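Hypothetical protein SP2199 (Streptococcus pneumoniae TIGR4, PDB 2IBO) is of unknown function but probably binds thiamine or a related small molecule. Local coordinates at residues 4-9 against 73-78; 26-31 against 57-62; 32-37 against 50-55. All blocks are in the same frame, centred on the assembly; numbering follows the deposited sequence.

Interaction 1: 4-9 against 73-78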
ATOM      1  N   SER A   4       4.629  -9.813 -11.033  1.00 23.71           N
ATOM      2  CA  SER A   4       3.840  -8.676 -11.460  1.00 24.69           C
ATOM      3  C   SER A   4       4.166  -7.556 -10.483  1.00 24.75           C
ATOM      4  O   SER A   4       4.308  -7.795  -9.285  1.00 25.63           O
ATOM      5  CB  SER A   4       2.352  -9.004 -11.435  1.00 27.54           C
ATOM      6  OG  SER A   4       1.623  -8.053 -12.192  1.00 30.04           O
ATOM      7  N   ILE A   5       4.293  -6.343 -11.009  1.00 27.39           N
ATOM      8  CA  ILE A   5       4.646  -5.159 -10.238  1.00 25.92           C
ATOM      9  C   ILE A   5       3.653  -4.061 -10.549  1.00 26.45           C
ATOM     10  O   ILE A   5       3.346  -3.810 -11.712  1.00 28.33           O
ATOM     11  CB  ILE A   5       6.068  -4.676 -10.646  1.00 17.95           C
ATOM     12  CG1 ILE A   5       7.104  -5.656 -10.115  1.00 17.57           C
ATOM     13  CG2 ILE A   5       6.332  -3.262 -10.182  1.00 15.73           C
ATOM     14  CD1 ILE A   5       7.014  -5.846  -8.632  1.00 20.74           C
ATOM     15  N   ALA A   6       3.135  -3.416  -9.513  1.00 15.98           N
ATOM     16  CA  ALA A   6       2.197  -2.317  -9.695  1.00 15.10           C
ATOM     17  C   ALA A   6       2.954  -1.108  -9.170  1.00 15.81           C
ATOM     18  O   ALA A   6       3.486  -1.136  -8.055  1.00 16.09           O
ATOM     19  CB  ALA A   6       0.942  -2.565  -8.885  1.00 21.04           C
ATOM     20  N   LEU A   7       3.048  -0.054  -9.969  1.00 18.81           N
ATOM     21  CA  LEU A   7       3.795   1.127  -9.528  1.00 20.76           C
ATOM     22  C   LEU A   7       2.980   2.416  -9.535  1.00 21.05           C
ATOM     23  O   LEU A   7       2.212   2.692 -10.473  1.00 20.97           O
ATOM     24  CB  LEU A   7       5.060   1.313 -10.391  1.00 23.41           C
ATOM     25  CG  LEU A   7       5.961   2.535 -10.111  1.00 23.91           C
ATOM     26  CD1 LEU A   7       6.638   2.403  -8.717  1.00 22.82           C
ATOM     27  CD2 LEU A   7       7.004   2.660 -11.218  1.00 21.13           C
ATOM     28  N   GLN A   8       3.143   3.178  -8.459  1.00 18.02           N
ATOM     29  CA  GLN A   8       2.485   4.468  -8.297  1.00 20.06           C
ATOM     30  C   GLN A   8       3.528   5.425  -7.771  1.00 19.38           C
ATOM     31  O   GLN A   8       4.115   5.202  -6.710  1.00 17.89           O
ATOM     32  CB  GLN A   8       1.345   4.408  -7.288  1.00 28.06           C
ATOM     33  CG  GLN A   8       0.779   5.779  -6.990  1.00 30.64           C
ATOM     34  CD  GLN A   8      -0.354   5.754  -5.982  1.00 35.96           C
ATOM     35  OE1 GLN A   8      -1.112   6.722  -5.868  1.00 36.27           O
ATOM     36  NE2 GLN A   8      -0.475   4.649  -5.238  1.00 37.14           N
ATOM     37  N   VAL A   9       3.772   6.487  -8.518  1.00 27.90           N
ATOM     38  CA  VAL A   9       4.750   7.457  -8.092  1.00 29.63           C
ATOM     39  C   VAL A   9       4.058   8.726  -7.652  1.00 32.04           C
ATOM     40  O   VAL A   9       3.330   9.350  -8.430  1.00 31.48           O
ATOM     41  CB  VAL A   9       5.737   7.804  -9.219  1.00 12.80           C
ATOM     42  CG1 VAL A   9       6.661   8.922  -8.755  1.00 14.08           C
ATOM     43  CG2 VAL A   9       6.543   6.561  -9.617  1.00 10.00           C
ATOM     44  N   ASN A  73       4.572   3.768  -4.115  1.00 16.30           N
ATOM     45  CA  ASN A  73       3.863   2.638  -3.547  1.00 15.87           C
ATOM     46  C   ASN A  73       4.140   1.582  -4.579  1.00 15.08           C
ATOM     47  O   ASN A  73       3.990   1.844  -5.768  1.00 14.75           O
ATOM     48  CB  ASN A  73       2.349   2.879  -3.511  1.00 19.51           C
ATOM     49  CG  ASN A  73       1.899   3.718  -2.324  1.00 22.33           C
ATOM     50  OD1 ASN A  73       0.910   4.456  -2.419  1.00 25.52           O
ATOM     51  ND2 ASN A  73       2.596   3.598  -1.201  1.00 21.92           N
ATOM     52  N   VAL A  74       4.548   0.398  -4.147  1.00 17.26           N
ATOM     53  CA  VAL A  74       4.791  -0.670  -5.096  1.00 16.73           C
ATOM     54  C   VAL A  74       4.142  -1.935  -4.582  1.00 17.10           C
ATOM     55  O   VAL A  74       4.147  -2.191  -3.379  1.00 17.69           O
ATOM     56  CB  VAL A  74       6.302  -0.941  -5.289  1.00 18.15           C
ATOM     57  CG1 VAL A  74       6.499  -1.984  -6.375  1.00 18.01           C
ATOM     58  CG2 VAL A  74       7.017   0.339  -5.659  1.00 17.41           C
ATOM     59  N   LYS A  75       3.564  -2.706  -5.495  1.00 29.70           N
ATOM     60  CA  LYS A  75       2.946  -3.972  -5.153  1.00 29.74           C
ATOM     61  C   LYS A  75       3.711  -5.003  -5.941  1.00 31.71           C
ATOM     62  O   LYS A  75       3.931  -4.838  -7.145  1.00 32.97           O
ATOM     63  CB  LYS A  75       1.485  -4.020  -5.585  1.00 17.53           C
ATOM     64  CG  LYS A  75       0.535  -3.330  -4.666  1.00 14.85           C
ATOM     65  CD  LYS A  75      -0.842  -3.266  -5.298  1.00 16.01           C
ATOM     66  CE  LYS A  75      -1.774  -2.398  -4.476  1.00 15.89           C
ATOM     67  NZ  LYS A  75      -3.066  -2.206  -5.191  1.00 19.14           N
ATOM     68  N   ILE A  76       4.143  -6.052  -5.264  1.00 25.08           N
ATOM     69  CA  ILE A  76       4.849  -7.103  -5.954  1.00 24.99           C
ATOM     70  C   ILE A  76       4.085  -8.387  -5.725  1.00 25.01           C
ATOM     71  O   ILE A  76       3.516  -8.608  -4.652  1.00 26.56           O
ATOM     72  CB  ILE A  76       6.291  -7.229  -5.441  1.00 22.81           C
ATOM     73  CG1 ILE A  76       6.947  -5.833  -5.463  1.00 23.37           C
ATOM     74  CG2 ILE A  76       7.058  -8.251  -6.294  1.00 22.52           C
ATOM     75  CD1 ILE A  76       8.439  -5.802  -5.204  1.00 21.49           C
ATOM     76  N   ASN A  77       4.038  -9.216  -6.756  1.00 24.88           N
ATOM     77  CA  ASN A  77       3.359 -10.503  -6.678  1.00 24.92           C
ATOM     78  C   ASN A  77       4.295 -11.479  -7.392  1.00 24.97           C
ATOM     79  O   ASN A  77       4.493 -11.382  -8.602  1.00 24.53           O
ATOM     80  CB  ASN A  77       1.992 -10.415  -7.373  1.00 14.16           C
ATOM     81  CG  ASN A  77       1.204 -11.708  -7.301  1.00 13.79           C
ATOM     82  OD1 ASN A  77       1.391 -12.511  -6.390  1.00 10.55           O
ATOM     83  ND2 ASN A  77       0.304 -11.904  -8.249  1.00 17.01           N
ATOM     84  N   VAL A  78       4.891 -12.392  -6.628  1.00 31.46           N
ATOM     85  CA  VAL A  78       5.833 -13.374  -7.170  1.00 33.84           C
ATOM     86  C   VAL A  78       5.449 -14.824  -6.925  1.00 35.40           C
ATOM     87  O   VAL A  78       4.740 -15.137  -5.963  1.00 34.47           O
ATOM     88  CB  VAL A  78       7.262 -13.183  -6.589  1.00 24.89           C
ATOM     89  CG1 VAL A  78       7.905 -11.976  -7.207  1.00 24.68           C
ATOM     90  CG2 VAL A  78       7.209 -13.048  -5.047  1.00 23.00           C
TER

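Interaction 2: 26-31 against 57-62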
ATOM      1  N   ILE A  26       6.357   7.214 -16.912  1.00 26.43           N
ATOM      2  CA  ILE A  26       5.507   6.493 -17.852  1.00 25.53           C
ATOM      3  C   ILE A  26       6.269   6.247 -19.156  1.00 26.06           C
ATOM      4  O   ILE A  26       6.319   5.121 -19.657  1.00 25.92           O
ATOM      5  CB  ILE A  26       4.202   7.281 -18.152  1.00 14.40           C
ATOM      6  CG1 ILE A  26       3.302   7.301 -16.911  1.00 13.21           C
ATOM      7  CG2 ILE A  26       3.444   6.632 -19.325  1.00 13.22           C
ATOM      8  CD1 ILE A  26       2.552   5.982 -16.672  1.00 13.41           C
ATOM      9  N   ALA A  27       6.867   7.303 -19.702  1.00 29.58           N
ATOM     10  CA  ALA A  27       7.628   7.203 -20.952  1.00 28.03           C
ATOM     11  C   ALA A  27       8.727   6.151 -20.821  1.00 26.88           C
ATOM     12  O   ALA A  27       8.881   5.284 -21.677  1.00 26.44           O
ATOM     13  CB  ALA A  27       8.242   8.554 -21.311  1.00 25.33           C
ATOM     14  N   TYR A  28       9.495   6.230 -19.744  1.00 17.92           N
ATOM     15  CA  TYR A  28      10.547   5.254 -19.527  1.00 17.83           C
ATOM     16  C   TYR A  28       9.965   3.852 -19.549  1.00 18.72           C
ATOM     17  O   TYR A  28      10.468   2.988 -20.247  1.00 17.94           O
ATOM     18  CB  TYR A  28      11.239   5.457 -18.182  1.00 28.18           C
ATOM     19  CG  TYR A  28      12.030   4.238 -17.790  1.00 28.57           C
ATOM     20  CD1 TYR A  28      13.180   3.882 -18.485  1.00 26.83           C
ATOM     21  CD2 TYR A  28      11.571   3.379 -16.794  1.00 29.44           C
ATOM     22  CE1 TYR A  28      13.847   2.693 -18.209  1.00 28.24           C
ATOM     23  CE2 TYR A  28      12.231   2.185 -16.508  1.00 29.80           C
ATOM     24  CZ  TYR A  28      13.363   1.852 -17.227  1.00 29.51           C
ATOM     25  OH  TYR A  28      13.966   0.650 -16.996  1.00 28.05           O
ATOM     26  N   LEU A  29       8.910   3.633 -18.769  1.00 32.38           N
ATOM     27  CA  LEU A  29       8.260   2.330 -18.688  1.00 31.05           C
ATOM     28  C   LEU A  29       7.835   1.813 -20.072  1.00 30.63           C
ATOM     29  O   LEU A  29       8.029   0.648 -20.394  1.00 31.25           O
ATOM     30  CB  LEU A  29       7.055   2.418 -17.736  1.00 11.91           C
ATOM     31  CG  LEU A  29       7.094   1.856 -16.304  1.00 14.00           C
ATOM     32  CD1 LEU A  29       8.469   1.863 -15.701  1.00 11.93           C
ATOM     33  CD2 LEU A  29       6.168   2.683 -15.462  1.00 11.23           C
ATOM     34  N   GLN A  30       7.262   2.675 -20.897  1.00 20.76           N
ATOM     35  CA  GLN A  30       6.839   2.256 -22.240  1.00 22.29           C
ATOM     36  C   GLN A  30       8.044   1.766 -23.062  1.00 23.31           C
ATOM     37  O   GLN A  30       7.929   0.916 -23.944  1.00 23.41           O
ATOM     38  CB  GLN A  30       6.154   3.423 -22.963  1.00 19.29           C
ATOM     39  CG  GLN A  30       4.802   3.762 -22.397  1.00 19.54           C
ATOM     40  CD  GLN A  30       4.242   5.063 -22.929  1.00 19.27           C
ATOM     41  OE1 GLN A  30       3.029   5.280 -22.889  1.00 20.46           O
ATOM     42  NE2 GLN A  30       5.121   5.948 -23.415  1.00 19.18           N
ATOM     43  N   THR A  31       9.200   2.323 -22.742  1.00 24.72           N
ATOM     44  CA  THR A  31      10.457   1.998 -23.385  1.00 25.44           C
ATOM     45  C   THR A  31      10.882   0.560 -23.165  1.00 26.21           C
ATOM     46  O   THR A  31      11.537  -0.034 -24.021  1.00 27.85           O
ATOM     47  CB  THR A  31      11.555   2.934 -22.858  1.00 26.80           C
ATOM     48  OG1 THR A  31      11.610   4.096 -23.685  1.00 27.81           O
ATOM     49  CG2 THR A  31      12.888   2.262 -22.832  1.00 26.43           C
ATOM     50  N   LYS A  57      13.668  -0.279 -10.395  1.00 13.64           N
ATOM     51  CA  LYS A  57      14.799   0.532  -9.951  1.00 15.07           C
ATOM     52  C   LYS A  57      15.079   1.680 -10.903  1.00 16.02           C
ATOM     53  O   LYS A  57      15.319   2.805 -10.460  1.00 14.05           O
ATOM     54  CB  LYS A  57      16.043  -0.327  -9.813  1.00 56.68           C
ATOM     55  CG  LYS A  57      17.229   0.411  -9.232  1.00 59.31           C
ATOM     56  CD  LYS A  57      18.403  -0.530  -9.057  1.00 59.04           C
ATOM     57  CE  LYS A  57      19.627   0.220  -8.594  1.00 60.38           C
ATOM     58  NZ  LYS A  57      20.851  -0.631  -8.642  1.00 64.21           N
ATOM     59  N   GLU A  58      15.031   1.410 -12.208  1.00 25.08           N
ATOM     60  CA  GLU A  58      15.277   2.462 -13.189  1.00 26.66           C
ATOM     61  C   GLU A  58      14.139   3.481 -13.160  1.00 26.09           C
ATOM     62  O   GLU A  58      14.373   4.687 -13.175  1.00 25.90           O
ATOM     63  CB  GLU A  58      15.412   1.872 -14.597  1.00 60.91           C
ATOM     64  CG  GLU A  58      16.759   2.145 -15.258  1.00 65.98           C
ATOM     65  CD  GLU A  58      17.048   3.626 -15.429  1.00 68.10           C
ATOM     66  OE1 GLU A  58      18.178   3.973 -15.831  1.00 69.75           O
ATOM     67  OE2 GLU A  58      16.147   4.447 -15.168  1.00 69.57           O
ATOM     68  N   ALA A  59      12.904   2.992 -13.112  1.00 29.37           N
ATOM     69  CA  ALA A  59      11.750   3.875 -13.081  1.00 28.27           C
ATOM     70  C   ALA A  59      11.902   4.870 -11.937  1.00 28.25           C
ATOM     71  O   ALA A  59      11.678   6.069 -12.107  1.00 26.03           O
ATOM     72  CB  ALA A  59      10.470   3.061 -12.909  1.00 15.24           C
ATOM     73  N   LEU A  60      12.297   4.369 -10.772  1.00 33.57           N
ATOM     74  CA  LEU A  60      12.466   5.238  -9.618  1.00 35.52           C
ATOM     75  C   LEU A  60      13.630   6.215  -9.783  1.00 36.81           C
ATOM     76  O   LEU A  60      13.527   7.368  -9.367  1.00 37.37           O
ATOM     77  CB  LEU A  60      12.620   4.401  -8.341  1.00 38.68           C
ATOM     78  CG  LEU A  60      11.290   3.836  -7.809  1.00 38.42           C
ATOM     79  CD1 LEU A  60      11.538   2.912  -6.637  1.00 37.09           C
ATOM     80  CD2 LEU A  60      10.384   4.982  -7.393  1.00 38.30           C
ATOM     81  N   GLU A  61      14.725   5.766 -10.400  1.00 32.78           N
ATOM     82  CA  GLU A  61      15.877   6.640 -10.634  1.00 33.14           C
ATOM     83  C   GLU A  61      15.468   7.737 -11.623  1.00 32.74           C
ATOM     84  O   GLU A  61      15.907   8.876 -11.513  1.00 33.61           O
ATOM     85  CB  GLU A  61      17.064   5.836 -11.174  1.00 51.85           C
ATOM     86  CG  GLU A  61      17.574   4.788 -10.192  1.00 54.63           C
ATOM     87  CD  GLU A  61      18.735   3.963 -10.725  1.00 58.04           C
ATOM     88  OE1 GLU A  61      18.676   3.510 -11.892  1.00 59.21           O
ATOM     89  OE2 GLU A  61      19.706   3.755  -9.964  1.00 59.95           O
ATOM     90  N   VAL A  62      14.616   7.401 -12.583  1.00 31.91           N
ATOM     91  CA  VAL A  62      14.148   8.405 -13.526  1.00 33.29           C
ATOM     92  C   VAL A  62      13.352   9.451 -12.744  1.00 35.44           C
ATOM     93  O   VAL A  62      13.613  10.649 -12.862  1.00 36.97           O
ATOM     94  CB  VAL A  62      13.210   7.811 -14.600  1.00 21.29           C
ATOM     95  CG1 VAL A  62      12.564   8.931 -15.392  1.00 18.54           C
ATOM     96  CG2 VAL A  62      13.977   6.875 -15.524  1.00 19.89           C
TER

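Interaction 3: 32-37 against 50-55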
ATOM      1  N   GLN A  32      10.535  -0.005 -22.017  1.00 23.93           N
ATOM      2  CA  GLN A  32      10.914  -1.381 -21.750  1.00 25.42           C
ATOM      3  C   GLN A  32      10.046  -2.347 -22.557  1.00 25.78           C
ATOM      4  O   GLN A  32       8.950  -1.998 -23.007  1.00 25.71           O
ATOM      5  CB  GLN A  32      10.802  -1.670 -20.260  1.00 31.34           C
ATOM      6  CG  GLN A  32      11.664  -0.760 -19.404  1.00 31.90           C
ATOM      7  CD  GLN A  32      13.095  -0.668 -19.901  1.00 32.00           C
ATOM      8  OE1 GLN A  32      13.496   0.331 -20.489  1.00 31.85           O
ATOM      9  NE2 GLN A  32      13.868  -1.719 -19.677  1.00 34.11           N
ATOM     10  N   GLU A  33      10.548  -3.560 -22.759  1.00 21.17           N
ATOM     11  CA  GLU A  33       9.812  -4.551 -23.526  1.00 22.27           C
ATOM     12  C   GLU A  33       9.020  -5.389 -22.552  1.00 20.43           C
ATOM     13  O   GLU A  33       9.149  -6.608 -22.513  1.00 20.21           O
ATOM     14  CB  GLU A  33      10.791  -5.407 -24.337  1.00 39.61           C
ATOM     15  CG  GLU A  33      11.565  -4.599 -25.369  1.00 43.26           C
ATOM     16  CD  GLU A  33      12.713  -5.366 -25.981  1.00 45.73           C
ATOM     17  OE1 GLU A  33      13.668  -5.680 -25.246  1.00 45.98           O
ATOM     18  OE2 GLU A  33      12.663  -5.656 -27.195  1.00 46.85           O
ATOM     19  N   VAL A  34       8.184  -4.715 -21.774  1.00 30.10           N
ATOM     20  CA  VAL A  34       7.383  -5.371 -20.752  1.00 29.18           C
ATOM     21  C   VAL A  34       5.908  -5.058 -20.905  1.00 27.33           C
ATOM     22  O   VAL A  34       5.544  -3.964 -21.332  1.00 27.20           O
ATOM     23  CB  VAL A  34       7.868  -4.933 -19.338  1.00 32.03           C
ATOM     24  CG1 VAL A  34       7.701  -3.440 -19.170  1.00 30.78           C
ATOM     25  CG2 VAL A  34       7.126  -5.685 -18.265  1.00 33.11           C
ATOM     26  N   THR A  35       5.065  -6.036 -20.575  1.00 15.62           N
ATOM     27  CA  THR A  35       3.610  -5.881 -20.649  1.00 14.26           C
ATOM     28  C   THR A  35       3.190  -4.863 -19.587  1.00 14.21           C
ATOM     29  O   THR A  35       3.488  -5.021 -18.395  1.00 12.19           O
ATOM     30  CB  THR A  35       2.893  -7.222 -20.393  1.00 23.52           C
ATOM     31  OG1 THR A  35       3.226  -8.125 -21.455  1.00 24.94           O
ATOM     32  CG2 THR A  35       1.377  -7.034 -20.341  1.00 19.88           C
HETATM   33  N   MSE A  36       2.520  -3.802 -20.022  1.00 24.71           N
HETATM   34  CA  MSE A  36       2.104  -2.782 -19.079  1.00 25.42           C
HETATM   35  C   MSE A  36       0.684  -2.236 -19.252  1.00 23.23           C
HETATM   36  O   MSE A  36       0.174  -2.075 -20.365  1.00 23.06           O
HETATM   37  CB  MSE A  36       3.104  -1.627 -19.087  1.00 36.85           C
HETATM   38  CG  MSE A  36       3.033  -0.693 -20.272  1.00 42.45           C
HETATM   39 SE   MSE A  36       4.218   0.940 -20.018  1.00 47.79          SE
HETATM   40  CE  MSE A  36       3.022   2.100 -19.129  1.00 45.83           C
ATOM     41  N   VAL A  37       0.032  -1.991 -18.123  1.00 29.57           N
ATOM     42  CA  VAL A  37      -1.310  -1.432 -18.132  1.00 27.52           C
ATOM     43  C   VAL A  37      -1.341  -0.272 -17.168  1.00 26.61           C
ATOM     44  O   VAL A  37      -0.967  -0.411 -16.001  1.00 26.94           O
ATOM     45  CB  VAL A  37      -2.384  -2.420 -17.668  1.00 19.26           C
ATOM     46  CG1 VAL A  37      -3.742  -1.895 -18.048  1.00 20.90           C
ATOM     47  CG2 VAL A  37      -2.165  -3.789 -18.291  1.00 18.57           C
ATOM     48  N   ASP A  50      13.245 -10.819 -12.329  1.00 29.57           N
ATOM     49  CA  ASP A  50      14.510 -10.111 -12.550  1.00 30.48           C
ATOM     50  C   ASP A  50      14.370  -8.810 -13.338  1.00 29.67           C
ATOM     51  O   ASP A  50      14.886  -7.767 -12.921  1.00 28.78           O
ATOM     52  CB  ASP A  50      15.514 -11.027 -13.258  1.00 47.04           C
ATOM     53  CG  ASP A  50      16.228 -11.965 -12.301  1.00 50.15           C
ATOM     54  OD1 ASP A  50      16.958 -12.859 -12.789  1.00 50.72           O
ATOM     55  OD2 ASP A  50      16.068 -11.807 -11.065  1.00 51.22           O
ATOM     56  N   GLU A  51      13.668  -8.873 -14.468  1.00 35.87           N
ATOM     57  CA  GLU A  51      13.474  -7.690 -15.302  1.00 36.36           C
ATOM     58  C   GLU A  51      12.615  -6.612 -14.613  1.00 34.54           C
ATOM     59  O   GLU A  51      12.903  -5.417 -14.723  1.00 33.92           O
ATOM     60  CB  GLU A  51      12.858  -8.086 -16.659  1.00 62.37           C
ATOM     61  CG  GLU A  51      11.345  -8.347 -16.661  1.00 66.32           C
ATOM     62  CD  GLU A  51      10.815  -8.808 -18.028  1.00 69.63           C
ATOM     63  OE1 GLU A  51      10.982 -10.001 -18.371  1.00 70.09           O
ATOM     64  OE2 GLU A  51      10.234  -7.975 -18.764  1.00 71.35           O
ATOM     65  N   LEU A  52      11.573  -7.025 -13.897  1.00 22.28           N
ATOM     66  CA  LEU A  52      10.724  -6.062 -13.223  1.00 20.34           C
ATOM     67  C   LEU A  52      11.496  -5.343 -12.127  1.00 20.19           C
ATOM     68  O   LEU A  52      11.373  -4.132 -11.989  1.00 19.93           O
ATOM     69  CB  LEU A  52       9.481  -6.738 -12.646  1.00 26.85           C
ATOM     70  CG  LEU A  52       8.506  -7.406 -13.633  1.00 25.16           C
ATOM     71  CD1 LEU A  52       7.285  -7.929 -12.877  1.00 23.37           C
ATOM     72  CD2 LEU A  52       8.079  -6.420 -14.700  1.00 23.87           C
HETATM   73  N   MSE A  53      12.300  -6.066 -11.351  1.00 21.19           N
HETATM   74  CA  MSE A  53      13.076  -5.402 -10.305  1.00 21.88           C
HETATM   75  C   MSE A  53      14.007  -4.379 -10.942  1.00 21.24           C
HETATM   76  O   MSE A  53      14.188  -3.273 -10.418  1.00 19.71           O
HETATM   77  CB  MSE A  53      13.871  -6.413  -9.485  1.00 39.34           C
HETATM   78  CG  MSE A  53      13.008  -7.253  -8.542  1.00 45.47           C
HETATM   79 SE   MSE A  53      11.834  -6.187  -7.376  1.00 54.85          SE
HETATM   80  CE  MSE A  53      10.228  -6.403  -8.397  1.00 50.85           C
ATOM     81  N   ARG A  54      14.576  -4.741 -12.093  1.00 26.31           N
ATOM     82  CA  ARG A  54      15.472  -3.853 -12.817  1.00 24.87           C
ATOM     83  C   ARG A  54      14.689  -2.627 -13.300  1.00 24.23           C
ATOM     84  O   ARG A  54      15.119  -1.488 -13.109  1.00 25.34           O
ATOM     85  CB  ARG A  54      16.079  -4.584 -14.016  1.00 59.58           C
ATOM     86  CG  ARG A  54      17.179  -3.818 -14.716  1.00 60.47           C
ATOM     87  CD  ARG A  54      17.405  -4.341 -16.110  1.00 61.96           C
ATOM     88  NE  ARG A  54      16.398  -3.841 -17.043  1.00 66.21           N
ATOM     89  CZ  ARG A  54      15.623  -4.620 -17.794  1.00 68.23           C
ATOM     90  NH1 ARG A  54      15.728  -5.948 -17.729  1.00 66.86           N
ATOM     91  NH2 ARG A  54      14.739  -4.069 -18.618  1.00 69.29           N
ATOM     92  N   ILE A  55      13.535  -2.863 -13.921  1.00 25.66           N
ATOM     93  CA  ILE A  55      12.715  -1.774 -14.430  1.00 24.23           C
ATOM     94  C   ILE A  55      12.219  -0.881 -13.295  1.00 25.28           C
ATOM     95  O   ILE A  55      12.192   0.342 -13.429  1.00 26.05           O
ATOM     96  CB  ILE A  55      11.522  -2.323 -15.250  1.00 15.10           C
ATOM     97  CG1 ILE A  55      12.061  -3.048 -16.503  1.00 14.09           C
ATOM     98  CG2 ILE A  55      10.583  -1.195 -15.652  1.00 13.09           C
ATOM     99  CD1 ILE A  55      10.990  -3.587 -17.437  1.00 14.62           C
TER

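Interaction 1: 4-9 against 73-78
Strands 2-11 and 70-79 run antiparallel as neighbours in the sheet, and residues 4-9 and 73-78 form the middle of their ladder, with axes 4.6 Å apart at 174°. Three hydrogen-bonded pairs, Ser4 with Asn77, Ala6 with Lys75 and Gln8 with Asn73, supply six backbone bonds. Ala6 N to Lys75 O, 2.9 Å, is among the straightest at 159°, and its return, Lys75 N to Ala6 O at 3.0 Å, lands on a lone pair of the carbonyl. The non-hydrogen-bonded pairs Ile5–Ile76 and Leu7–Val74 put branched aliphatic groups on the face that helix 49-64 covers. There Leu7, its CG anti to the backbone N (chi1 178°), lies alongside Val74 and brings CD1 to 3.7 Å from Val74 CG2, while Ile5 CG2 crosses obliquely to Val74 CG1 at 4.0 Å. The other face is small or polar, with Ala6 CB 3.6 Å from Lys75 CB. The extended lysine runs out past this methyl to salt bridges with Glu42 of its own chain and of the third subunit, and Asn73, alongside Gln8, is hydrogen-bonded to Asn73 of the fourth subunit. Strand 70-79 also pairs with a strand of the second subunit. With strand 2-11 between 43-46 and 70-79, order 2-3-1-4, and two helices on one face, the topology is the βαββαβ of a ferredoxin-like fold.

Interaction 2: 26-31 against 57-62
Tyr28 reaches from helix 16-31 toward helix 49-64 with CG anti to its backbone N, laying its ring along one turn of the partner helix. The ring spans three residues there. Its hydroxyl end lies against the aliphatic part of Glu58, with CZ 3.3 Å from Glu58 CB; its middle meets the backbone of Ala59, CE2 being 3.6 Å from Ala59 N; and its root is met obliquely by Val62, whose CG2 lies 4.0 Å from Tyr28 CG. Glu58 crosses the tyrosine at about a right angle. Bent at chi2 (-60°), its chain folds back so that OE2 comes 4.2 Å above one face of the ring, offset toward the rim, with the carboxylate and ring planes 32° apart. The two helices belong to the helical layer that packs on the sheet of a ferredoxin-like fold, and their short segments run nearly antiparallel, 151° between directions and 9.6 Å apart at closest approach. Deeper toward the sheet, Leu29 turns the end of its side chain inward until CD1 is 3.6 Å from Ala59 CB. A methyl suits Ala59, since a small side chain leaves room for both the leucine branch and the tyrosine ring beside it. Leu29 also rests on Thr43 and Leu45 of strand 43-46, whereas Tyr28 is a partly exposed residue. Both also touch Ile55, one turn earlier on helix 49-64.

Interaction 3: 32-37 against 50-55
An inverse gamma turn centred on Glu33 turns the chain in the short link between helix 16-31 and strand 35-38, and the residues flanking it, Gln32 and Val34, are the ones that press on helix 49-64 in the helical layer of this ferredoxin-like fold. The turn is closed by a weak bond from Val34 N to Gln32 O, 3.1 Å long, and it leaves both flanking side chains pointing toward the helix. Val34 holds CG1 between its backbone N and carbonyl carbon (chi1 61°), the crowded position, which sends CG1 to Ile55 and CG2 to Leu52. CG1 meets Ile55 tip to tip, 3.7 Å from Ile55 CD1, while CG2 meets Leu52 at about a right angle, 3.8 Å from Leu52 CD2. Ile55 reaches outward with CG1 anti to its carbonyl carbon, and the same CD1 also touches the aliphatic part of Gln32, lying 3.5 Å from Gln32 CG. A long, branched isoleucine suits this place because its terminal methyl CD1 can touch both Val34 and Gln32. Leu52 and Ile55 continue inward, Leu52 to Ala3 and Ile5 of strand 2-11 and Ile55 to Leu29 of helix 16-31. Glu51 OE2 lies 3.9 Å from Val34 CG2, while its other carboxylate oxygen takes a weak hydrogen bond from Glu48 N. Arg54, bent at chi3 (79°), swings its guanidinium so that the backbone carbonyl O of Glu51 lies above the centre of one face, and the amide of Gln32 comes to the edge, the two planes 64° apart. Leu52 and Ile55 are buried, Val34, Gln32 and Glu51 partly exposed and Arg54 exposed; the opposite charges on Glu33 OE1 and Arg54 NH2, 6.9 Å apart, may attract weakly at long range without forming a salt bridge.

In the fold
Interactions 2 and 3 are nested along the chain within the loop that interaction 1 closes, interaction 3 also within the loop closed by interaction 2, and all three meet in one core between sheet and helices. Interactions 2 and 3 share helix 49-64 and have centres about 9 Å apart; Leu29 CD1 of one lies 3.7 Å from Ile55 CG2 of the other. Interaction 1, its centre about 11 Å from that of interaction 3 and 13 Å from that of interaction 2, adds the sheet beneath: Ile5 CG1 lies 3.6 Å from Leu52 CD1, and Leu7 CD2 lies 3.9 Å from Ala59 CB. Residues of all three segment pairs also touch the second subunit.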